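Local coordinates for protein 3-hydroxyacyl-thioester dehydratase Z (Mycobacterium tuberculosis, PDB 2C2I) that probably catalyses the reversible hydration of trans-2-enoyl-CoA to (3R)-3-hydroxyacyl-CoA, working as a homodimer of hotdog-fold subunits in fatty acid metabolism, at residues Q20-I26 / G103-T109; D40-V46 / T58-H62. All blocks are in the same frame, centred on the assembly; numbering follows the deposited sequence.

Contact 1 (Q20-I26 / G103-T109)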
ATOM      1  N   GLN A  20       1.513 -12.819  16.217  1.00 16.87           N
ATOM      2  CA  GLN A  20       1.249 -13.518  14.975  1.00 17.52           C
ATOM      3  C   GLN A  20      -0.259 -13.537  14.761  1.00 17.50           C
ATOM      4  O   GLN A  20      -1.035 -13.807  15.683  1.00 17.76           O
ATOM      5  CB  GLN A  20       1.824 -14.940  15.024  1.00 18.40           C
ATOM      6  CG  GLN A  20       1.585 -15.733  13.754  1.00 20.47           C
ATOM      7  CD  GLN A  20       2.333 -17.044  13.736  1.00 25.33           C
ATOM      8  OE1 GLN A  20       1.987 -17.969  14.459  1.00 26.52           O
ATOM      9  NE2 GLN A  20       3.361 -17.127  12.906  1.00 27.06           N
ATOM     10  N   SER A  21      -0.683 -13.236  13.543  1.00 16.92           N
ATOM     11  CA  SER A  21      -2.104 -13.198  13.241  1.00 17.71           C
ATOM     12  C   SER A  21      -2.649 -14.607  13.045  1.00 19.13           C
ATOM     13  O   SER A  21      -1.896 -15.593  13.018  1.00 18.35           O
ATOM     14  CB  SER A  21      -2.347 -12.391  11.964  1.00 16.98           C
ATOM     15  OG  SER A  21      -1.982 -13.157  10.820  1.00 17.19           O
ATOM     16  N   ASP A  22      -3.957 -14.687  12.864  1.00 20.64           N
ATOM     17  CA  ASP A  22      -4.595 -15.895  12.360  1.00 22.81           C
ATOM     18  C   ASP A  22      -4.331 -16.000  10.849  1.00 22.23           C
ATOM     19  O   ASP A  22      -3.845 -15.051  10.219  1.00 21.43           O
ATOM     20  CB  ASP A  22      -6.113 -15.847  12.610  1.00 24.54           C
ATOM     21  CG  ASP A  22      -6.480 -15.435  14.042  1.00 29.43           C
ATOM     22  OD1 ASP A  22      -5.701 -15.710  14.985  1.00 34.85           O
ATOM     23  OD2 ASP A  22      -7.568 -14.837  14.224  1.00 34.57           O
ATOM     24  N   TRP A  23      -4.623 -17.161  10.278  1.00 22.94           N
ATOM     25  CA  TRP A  23      -4.678 -17.297   8.827  1.00 22.94           C
ATOM     26  C   TRP A  23      -5.929 -16.559   8.327  1.00 22.71           C
ATOM     27  O   TRP A  23      -7.007 -16.640   8.943  1.00 23.67           O
ATOM     28  CB  TRP A  23      -4.742 -18.776   8.422  1.00 23.45           C
ATOM     29  CG  TRP A  23      -3.470 -19.542   8.644  1.00 24.16           C
ATOM     30  CD1 TRP A  23      -3.210 -20.463   9.648  1.00 24.20           C
ATOM     31  CD2 TRP A  23      -2.287 -19.485   7.842  1.00 23.75           C
ATOM     32  NE1 TRP A  23      -1.935 -20.960   9.511  1.00 24.90           N
ATOM     33  CE2 TRP A  23      -1.344 -20.386   8.414  1.00 23.73           C
ATOM     34  CE3 TRP A  23      -1.924 -18.760   6.704  1.00 22.26           C
ATOM     35  CZ2 TRP A  23      -0.063 -20.572   7.877  1.00 24.31           C
ATOM     36  CZ3 TRP A  23      -0.652 -18.949   6.173  1.00 22.23           C
ATOM     37  CH2 TRP A  23       0.265 -19.849   6.761  1.00 23.57           C
ATOM     38  N   VAL A  24      -5.782 -15.827   7.229  1.00 22.13           N
ATOM     39  CA  VAL A  24      -6.917 -15.202   6.556  1.00 22.40           C
ATOM     40  C   VAL A  24      -6.888 -15.623   5.097  1.00 22.29           C
ATOM     41  O   VAL A  24      -5.816 -15.714   4.491  1.00 22.33           O
ATOM     42  CB  VAL A  24      -6.974 -13.634   6.706  1.00 22.30           C
ATOM     43  CG1 VAL A  24      -6.747 -13.186   8.152  1.00 22.33           C
ATOM     44  CG2 VAL A  24      -6.027 -12.932   5.759  1.00 22.05           C
ATOM     45  N   THR A  25      -8.063 -15.907   4.546  1.00 23.27           N
ATOM     46  CA  THR A  25      -8.167 -16.343   3.154  1.00 23.39           C
ATOM     47  C   THR A  25      -8.412 -15.128   2.263  1.00 22.93           C
ATOM     48  O   THR A  25      -9.324 -14.340   2.522  1.00 23.60           O
ATOM     49  CB  THR A  25      -9.288 -17.394   2.975  1.00 24.44           C
ATOM     50  OG1 THR A  25      -8.980 -18.545   3.768  1.00 25.52           O
ATOM     51  CG2 THR A  25      -9.439 -17.806   1.492  1.00 24.54           C
ATOM     52  N   ILE A  26      -7.579 -14.976   1.236  1.00 22.11           N
ATOM     53  CA  ILE A  26      -7.724 -13.867   0.274  1.00 22.01           C
ATOM     54  C   ILE A  26      -8.594 -14.333  -0.892  1.00 21.85           C
ATOM     55  O   ILE A  26      -8.200 -15.223  -1.646  1.00 21.94           O
ATOM     56  CB  ILE A  26      -6.339 -13.342  -0.202  1.00 21.44           C
ATOM     57  CG1 ILE A  26      -5.503 -12.814   0.982  1.00 22.60           C
ATOM     58  CG2 ILE A  26      -6.476 -12.247  -1.272  1.00 22.40           C
ATOM     59  CD1 ILE A  26      -6.292 -11.994   2.033  1.00 25.71           C
ATOM     60  N   GLY A 103      -7.518 -17.157  -3.354  1.00 22.54           N
ATOM     61  CA  GLY A 103      -7.935 -18.364  -2.622  1.00 23.98           C
ATOM     62  C   GLY A 103      -6.955 -18.858  -1.577  1.00 24.06           C
ATOM     63  O   GLY A 103      -7.311 -19.695  -0.752  1.00 26.03           O
ATOM     64  N   SER A 104      -5.711 -18.377  -1.630  1.00 23.04           N
ATOM     65  CA  SER A 104      -4.669 -18.744  -0.663  1.00 22.80           C
ATOM     66  C   SER A 104      -4.889 -18.149   0.712  1.00 21.58           C
ATOM     67  O   SER A 104      -5.608 -17.164   0.856  1.00 19.85           O
ATOM     68  CB  SER A 104      -3.307 -18.268  -1.151  1.00 23.14           C
ATOM     69  OG  SER A 104      -2.955 -18.977  -2.318  1.00 27.43           O
ATOM     70  N   ARG A 105      -4.224 -18.741   1.717  1.00 21.06           N
ATOM     71  CA  ARG A 105      -4.218 -18.184   3.067  1.00 19.87           C
ATOM     72  C   ARG A 105      -2.897 -17.473   3.355  1.00 18.84           C
ATOM     73  O   ARG A 105      -1.827 -17.904   2.911  1.00 18.43           O
ATOM     74  CB  ARG A 105      -4.481 -19.253   4.124  1.00 20.70           C
ATOM     75  CG  ARG A 105      -5.857 -19.881   3.997  1.00 21.47           C
ATOM     76  CD  ARG A 105      -6.307 -20.501   5.309  1.00 24.83           C
ATOM     77  NE  ARG A 105      -5.342 -21.483   5.793  1.00 25.81           N
ATOM     78  CZ  ARG A 105      -5.438 -22.078   6.975  1.00 28.42           C
ATOM     79  NH1 ARG A 105      -6.457 -21.789   7.783  1.00 29.14           N
ATOM     80  NH2 ARG A 105      -4.516 -22.958   7.347  1.00 28.02           N
ATOM     81  N   VAL A 106      -3.003 -16.365   4.073  1.00 17.86           N
ATOM     82  CA  VAL A 106      -1.848 -15.587   4.498  1.00 16.74           C
ATOM     83  C   VAL A 106      -1.877 -15.367   6.033  1.00 15.63           C
ATOM     84  O   VAL A 106      -2.929 -15.356   6.659  1.00 15.73           O
ATOM     85  CB  VAL A 106      -1.792 -14.209   3.763  1.00 16.19           C
ATOM     86  CG1 VAL A 106      -1.641 -14.409   2.251  1.00 16.73           C
ATOM     87  CG2 VAL A 106      -3.043 -13.384   4.084  1.00 18.14           C
ATOM     88  N   ARG A 107      -0.708 -15.164   6.616  1.00 15.55           N
ATOM     89  CA  ARG A 107      -0.595 -14.931   8.054  1.00 15.61           C
ATOM     90  C   ARG A 107       0.638 -14.062   8.289  1.00 14.27           C
ATOM     91  O   ARG A 107       1.651 -14.201   7.598  1.00 14.62           O
ATOM     92  CB  ARG A 107      -0.459 -16.276   8.786  1.00 16.60           C
ATOM     93  CG  ARG A 107      -0.161 -16.186  10.246  1.00 19.10           C
ATOM     94  CD  ARG A 107      -0.316 -17.565  10.882  1.00 22.88           C
ATOM     95  NE  ARG A 107       0.830 -18.431  10.616  1.00 24.47           N
ATOM     96  CZ  ARG A 107       1.017 -19.600  11.227  1.00 26.16           C
ATOM     97  NH1 ARG A 107       0.128 -20.027  12.118  1.00 23.52           N
ATOM     98  NH2 ARG A 107       2.086 -20.335  10.956  1.00 27.69           N
ATOM     99  N   ALA A 108       0.562 -13.184   9.281  1.00 13.01           N
ATOM    100  CA  ALA A 108       1.644 -12.250   9.528  1.00 12.46           C
ATOM    101  C   ALA A 108       2.266 -12.454  10.915  1.00 12.49           C
ATOM    102  O   ALA A 108       1.562 -12.864  11.845  1.00 12.64           O
ATOM    103  CB  ALA A 108       1.143 -10.781   9.359  1.00 12.29           C
ATOM    104  N   THR A 109       3.566 -12.153  11.026  1.00 12.01           N
ATOM    105  CA  THR A 109       4.284 -12.045  12.300  1.00 12.24           C
ATOM    106  C   THR A 109       4.875 -10.643  12.349  1.00 10.67           C
ATOM    107  O   THR A 109       5.475 -10.222  11.377  1.00 10.22           O
ATOM    108  CB  THR A 109       5.464 -13.031  12.307  1.00 13.27           C
ATOM    109  OG1 THR A 109       4.942 -14.359  12.096  1.00 17.19           O
ATOM    110  CG2 THR A 109       6.193 -12.955  13.653  1.00 14.74           C
TER
HETATM  111  O   HOH W   1      -8.258 -19.475   7.705  1.00 47.98           O

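Contact 2 (D40-V46 / T58-H62)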
ATOM      1  N   ASP A  40      -6.772  -0.312 -10.224  1.00 10.51           N
ATOM      2  CA  ASP A  40      -5.871  -1.276 -10.833  1.00 10.67           C
ATOM      3  C   ASP A  40      -6.677  -2.524 -11.191  1.00 10.94           C
ATOM      4  O   ASP A  40      -7.009  -3.329 -10.312  1.00 11.19           O
ATOM      5  CB  ASP A  40      -4.684  -1.595  -9.904  1.00 10.16           C
ATOM      6  CG  ASP A  40      -3.651  -2.525 -10.557  1.00 10.60           C
ATOM      7  OD1 ASP A  40      -3.919  -3.129 -11.624  1.00  9.18           O
ATOM      8  OD2 ASP A  40      -2.552  -2.669  -9.991  1.00  7.97           O
ATOM      9  N   HIS A  41      -7.040  -2.647 -12.473  1.00 11.38           N
ATOM     10  CA  HIS A  41      -7.792  -3.815 -12.955  1.00 12.27           C
ATOM     11  C   HIS A  41      -6.932  -4.708 -13.830  1.00 12.10           C
ATOM     12  O   HIS A  41      -7.435  -5.331 -14.769  1.00 13.48           O
ATOM     13  CB  HIS A  41      -9.058  -3.366 -13.725  1.00 12.98           C
ATOM     14  CG  HIS A  41     -10.105  -2.737 -12.855  1.00 14.43           C
ATOM     15  ND1 HIS A  41     -10.165  -1.381 -12.631  1.00 15.10           N
ATOM     16  CD2 HIS A  41     -11.115  -3.281 -12.135  1.00 14.35           C
ATOM     17  CE1 HIS A  41     -11.173  -1.113 -11.817  1.00 15.72           C
ATOM     18  NE2 HIS A  41     -11.773  -2.251 -11.512  1.00 17.13           N
ATOM     19  N   GLN A  42      -5.636  -4.809 -13.533  1.00 11.88           N
ATOM     20  CA  GLN A  42      -4.772  -5.584 -14.404  1.00 11.24           C
ATOM     21  C   GLN A  42      -5.280  -7.028 -14.486  1.00 11.39           C
ATOM     22  O   GLN A  42      -5.766  -7.583 -13.499  1.00 11.37           O
ATOM     23  CB  GLN A  42      -3.313  -5.550 -13.972  1.00 10.88           C
ATOM     24  CG  GLN A  42      -2.401  -5.926 -15.135  1.00 10.40           C
ATOM     25  CD  GLN A  42      -0.916  -5.925 -14.802  1.00 10.50           C
ATOM     26  OE1 GLN A  42      -0.120  -6.288 -15.636  1.00 10.90           O
ATOM     27  NE2 GLN A  42      -0.544  -5.526 -13.576  1.00  9.36           N
ATOM     28  N   TRP A  43      -5.177  -7.604 -15.676  1.00 11.77           N
ATOM     29  CA  TRP A  43      -5.644  -8.963 -15.912  1.00 12.87           C
ATOM     30  C   TRP A  43      -5.101 -10.003 -14.923  1.00 13.37           C
ATOM     31  O   TRP A  43      -5.836 -10.899 -14.522  1.00 14.52           O
ATOM     32  CB  TRP A  43      -5.367  -9.401 -17.340  1.00 12.65           C
ATOM     33  CG  TRP A  43      -3.919  -9.473 -17.700  1.00 12.64           C
ATOM     34  CD1 TRP A  43      -3.134  -8.443 -18.119  1.00 13.31           C
ATOM     35  CD2 TRP A  43      -3.071 -10.622 -17.635  1.00 14.19           C
ATOM     36  NE1 TRP A  43      -1.861  -8.886 -18.375  1.00 13.96           N
ATOM     37  CE2 TRP A  43      -1.793 -10.224 -18.091  1.00 13.96           C
ATOM     38  CE3 TRP A  43      -3.276 -11.966 -17.279  1.00 15.92           C
ATOM     39  CZ2 TRP A  43      -0.713 -11.106 -18.168  1.00 13.68           C
ATOM     40  CZ3 TRP A  43      -2.196 -12.857 -17.375  1.00 14.81           C
ATOM     41  CH2 TRP A  43      -0.933 -12.420 -17.812  1.00 14.17           C
ATOM     42  N   ILE A  44      -3.831  -9.876 -14.522  1.00 13.17           N
ATOM     43  CA  ILE A  44      -3.222 -10.823 -13.572  1.00 12.59           C
ATOM     44  C   ILE A  44      -3.992 -10.926 -12.238  1.00 13.30           C
ATOM     45  O   ILE A  44      -3.880 -11.932 -11.537  1.00 14.11           O
ATOM     46  CB  ILE A  44      -1.731 -10.522 -13.289  1.00 11.93           C
ATOM     47  CG1 ILE A  44      -1.558  -9.135 -12.644  1.00 12.30           C
ATOM     48  CG2 ILE A  44      -0.909 -10.611 -14.562  1.00 12.58           C
ATOM     49  CD1 ILE A  44      -0.106  -8.853 -12.215  1.00 11.67           C
ATOM     50  N   HIS A  45      -4.759  -9.893 -11.896  1.00 12.65           N
ATOM     51  CA  HIS A  45      -5.525  -9.883 -10.646  1.00 14.05           C
ATOM     52  C   HIS A  45      -6.994 -10.235 -10.854  1.00 14.97           C
ATOM     53  O   HIS A  45      -7.608 -10.847  -9.975  1.00 14.83           O
ATOM     54  CB  HIS A  45      -5.434  -8.523  -9.931  1.00 13.32           C
ATOM     55  CG  HIS A  45      -4.034  -7.994  -9.807  1.00 13.59           C
ATOM     56  ND1 HIS A  45      -3.026  -8.671  -9.139  1.00 12.31           N
ATOM     57  CD2 HIS A  45      -3.475  -6.850 -10.271  1.00 13.04           C
ATOM     58  CE1 HIS A  45      -1.912  -7.970  -9.213  1.00 13.00           C
ATOM     59  NE2 HIS A  45      -2.159  -6.858  -9.884  1.00 13.07           N
ATOM     60  N   VAL A  46      -7.566  -9.848 -11.999  1.00 15.08           N
ATOM     61  CA  VAL A  46      -9.030  -9.882 -12.110  1.00 16.71           C
ATOM     62  C   VAL A  46      -9.609 -10.649 -13.306  1.00 18.39           C
ATOM     63  O   VAL A  46     -10.832 -10.779 -13.407  1.00 19.11           O
ATOM     64  CB  VAL A  46      -9.681  -8.465 -12.002  1.00 15.77           C
ATOM     65  CG1 VAL A  46      -9.276  -7.769 -10.681  1.00 16.69           C
ATOM     66  CG2 VAL A  46      -9.310  -7.615 -13.181  1.00 15.84           C
ATOM     67  N   THR A  58      -3.263 -18.625 -12.402  1.00 23.57           N
ATOM     68  CA  THR A  58      -4.483 -18.234 -11.723  1.00 22.91           C
ATOM     69  C   THR A  58      -4.283 -16.773 -11.357  1.00 20.92           C
ATOM     70  O   THR A  58      -3.165 -16.264 -11.489  1.00 20.10           O
ATOM     71  CB  THR A  58      -4.722 -19.074 -10.434  1.00 23.49           C
ATOM     72  OG1 THR A  58      -6.013 -18.769  -9.887  1.00 25.19           O
ATOM     73  CG2 THR A  58      -3.627 -18.793  -9.378  1.00 24.80           C
ATOM     74  N   THR A  59      -5.348 -16.122 -10.914  1.00 20.01           N
ATOM     75  CA  THR A  59      -5.277 -14.713 -10.513  1.00 18.98           C
ATOM     76  C   THR A  59      -4.443 -14.601  -9.239  1.00 17.82           C
ATOM     77  O   THR A  59      -4.477 -15.509  -8.391  1.00 17.49           O
ATOM     78  CB  THR A  59      -6.665 -14.073 -10.296  1.00 19.19           C
ATOM     79  OG1 THR A  59      -7.512 -14.930  -9.516  1.00 21.22           O
ATOM     80  CG2 THR A  59      -7.352 -13.776 -11.652  1.00 19.77           C
ATOM     81  N   ILE A  60      -3.705 -13.497  -9.109  1.00 16.14           N
ATOM     82  CA  ILE A  60      -2.930 -13.214  -7.886  1.00 14.76           C
ATOM     83  C   ILE A  60      -3.396 -11.884  -7.267  1.00 14.65           C
ATOM     84  O   ILE A  60      -3.926 -11.010  -7.976  1.00 13.61           O
ATOM     85  CB  ILE A  60      -1.376 -13.231  -8.154  1.00 14.80           C
ATOM     86  CG1 ILE A  60      -0.929 -12.121  -9.118  1.00 14.71           C
ATOM     87  CG2 ILE A  60      -0.892 -14.591  -8.659  1.00 15.60           C
ATOM     88  CD1 ILE A  60       0.574 -12.014  -9.269  1.00 14.79           C
ATOM     89  N   ALA A  61      -3.221 -11.727  -5.955  1.00 12.54           N
ATOM     90  CA  ALA A  61      -3.574 -10.483  -5.277  1.00 11.96           C
ATOM     91  C   ALA A  61      -2.690  -9.329  -5.767  1.00 10.06           C
ATOM     92  O   ALA A  61      -1.587  -9.531  -6.223  1.00 10.51           O
ATOM     93  CB  ALA A  61      -3.411 -10.639  -3.749  1.00 12.01           C
ATOM     94  N   HIS A  62      -3.191  -8.110  -5.628  1.00  9.55           N
ATOM     95  CA  HIS A  62      -2.359  -6.922  -5.815  1.00  8.81           C
ATOM     96  C   HIS A  62      -1.362  -6.896  -4.654  1.00  7.87           C
ATOM     97  O   HIS A  62      -1.761  -7.108  -3.517  1.00  8.23           O
ATOM     98  CB  HIS A  62      -3.205  -5.651  -5.694  1.00  8.87           C
ATOM     99  CG  HIS A  62      -4.317  -5.538  -6.689  1.00 10.93           C
ATOM    100  ND1 HIS A  62      -5.486  -6.264  -6.592  1.00  9.99           N
ATOM    101  CD2 HIS A  62      -4.473  -4.711  -7.754  1.00 10.83           C
ATOM    102  CE1 HIS A  62      -6.292  -5.928  -7.585  1.00 13.60           C
ATOM    103  NE2 HIS A  62      -5.698  -4.993  -8.310  1.00 10.50           N
TER
HETATM  104  O   HOH W   2      -2.224 -13.971 -12.714  1.00 13.44           O

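Contact 1 (Q20-I26 / G103-T109)
Antiparallel strand pairing at one border of the hotdog sheet joins 20-26, on outermost strand 17-25, to 103-109, which runs into strand 105-119. Val24 and Val106 form a hydrogen-bonded pair, N to O 2.9 Å both ways, whereas between Gln20 and Val24 a short loop shifts the register by one residue. Ser21 repairs the gap: its N donates to Ala108 O (2.8 Å) while its OG accepts from Ala108 N (3.0 Å). Val24 CG2 and Val106 CG2, 3.5 Å apart, share the buried face, Ile26 CG1 touches Val106 CG2 at 4.0 Å, and Leu73 of helix 70-75 covers Val24. On the other side the Trp23 indole is sandwiched between Arg105 and Arg107, which salt-bridge respectively to Glu134, just past strand 122-133, and Glu132 within it. The Arg105 guanidinium stacks flat in a cation-pi contact, its CZ 4.0 Å from the centroid of the Trp23 five-membered ring; against the opposite face, Arg107 CB sits 3.7 Å from the centroid of the six-membered ring.

Contact 2 (D40-V46 / T58-H62)
His45 lays its imidazole over that of His62, the two rings stacked face to face with centroids 3.9 Å apart and planes at 23°. Each ring is also held at its edge by a backbone carbonyl on the opposing segment: His45 ND1 donates to Ile60 O (2.8 Å), and His62 NE2 donates to Asp40 O (2.9 Å). The principle is that of an active site built from a loop with its following short helix and a second loop, in which main-chain acceptors fix the orientation of functional side chains. With ND1 as the donor, His45 turns NE2 away from Ile60 O, towards the side where the Asp40 carboxylate lies. Asp40 and His45 are probably the catalytic pair, as in related MaoC-like hydratases, and residues 60-62 probably help bind substrate. The carboxylate is positioned by an Asx turn, Asp40 OD1 accepting from Gln42 N at 3.1 Å, while Gln42 occupies the N-cap position of helix 43-46. Between backbones, Ile60 N donates to Ile44 O (2.9 Å), and a water bridges that same carbonyl to Thr58 O. The dimer probably completes the site: Gln42, the predicted transition-state stabiliser, donates through NE2 to Ala86 O of the second subunit, and Ile60 packs on Ile87 of that subunit. Within its own chain the contact packs against helix 28-38, where Val31 and Phe34 meet His62 and Asn32 and Ala35 meet Val46, while 58-62 runs past Pro99-Val102 into helix 63-68.

In the fold
The two contacts show how a sheet edge and a probable active site can be neighbours in one subunit. Contact 2 is nested along the chain inside the loop closed by contact 1, and their centres lie about 19 Å apart. They nevertheless touch at one point: Ile26 CG2, at the end of the strand pairing, packs 4.3 Å from Ala61 CB in the probable substrate-binding segment. The connecting segments on both sides of the pairing reach towards the site. From Ile26 the chain enters helix 28-38, whose side chains pack against contact 2, while just before Gly103 comes Pro97-Pro99, also probably substrate-binding. No other chain of the dimer touches contact 1, whereas several residues of contact 2 also meet the second subunit.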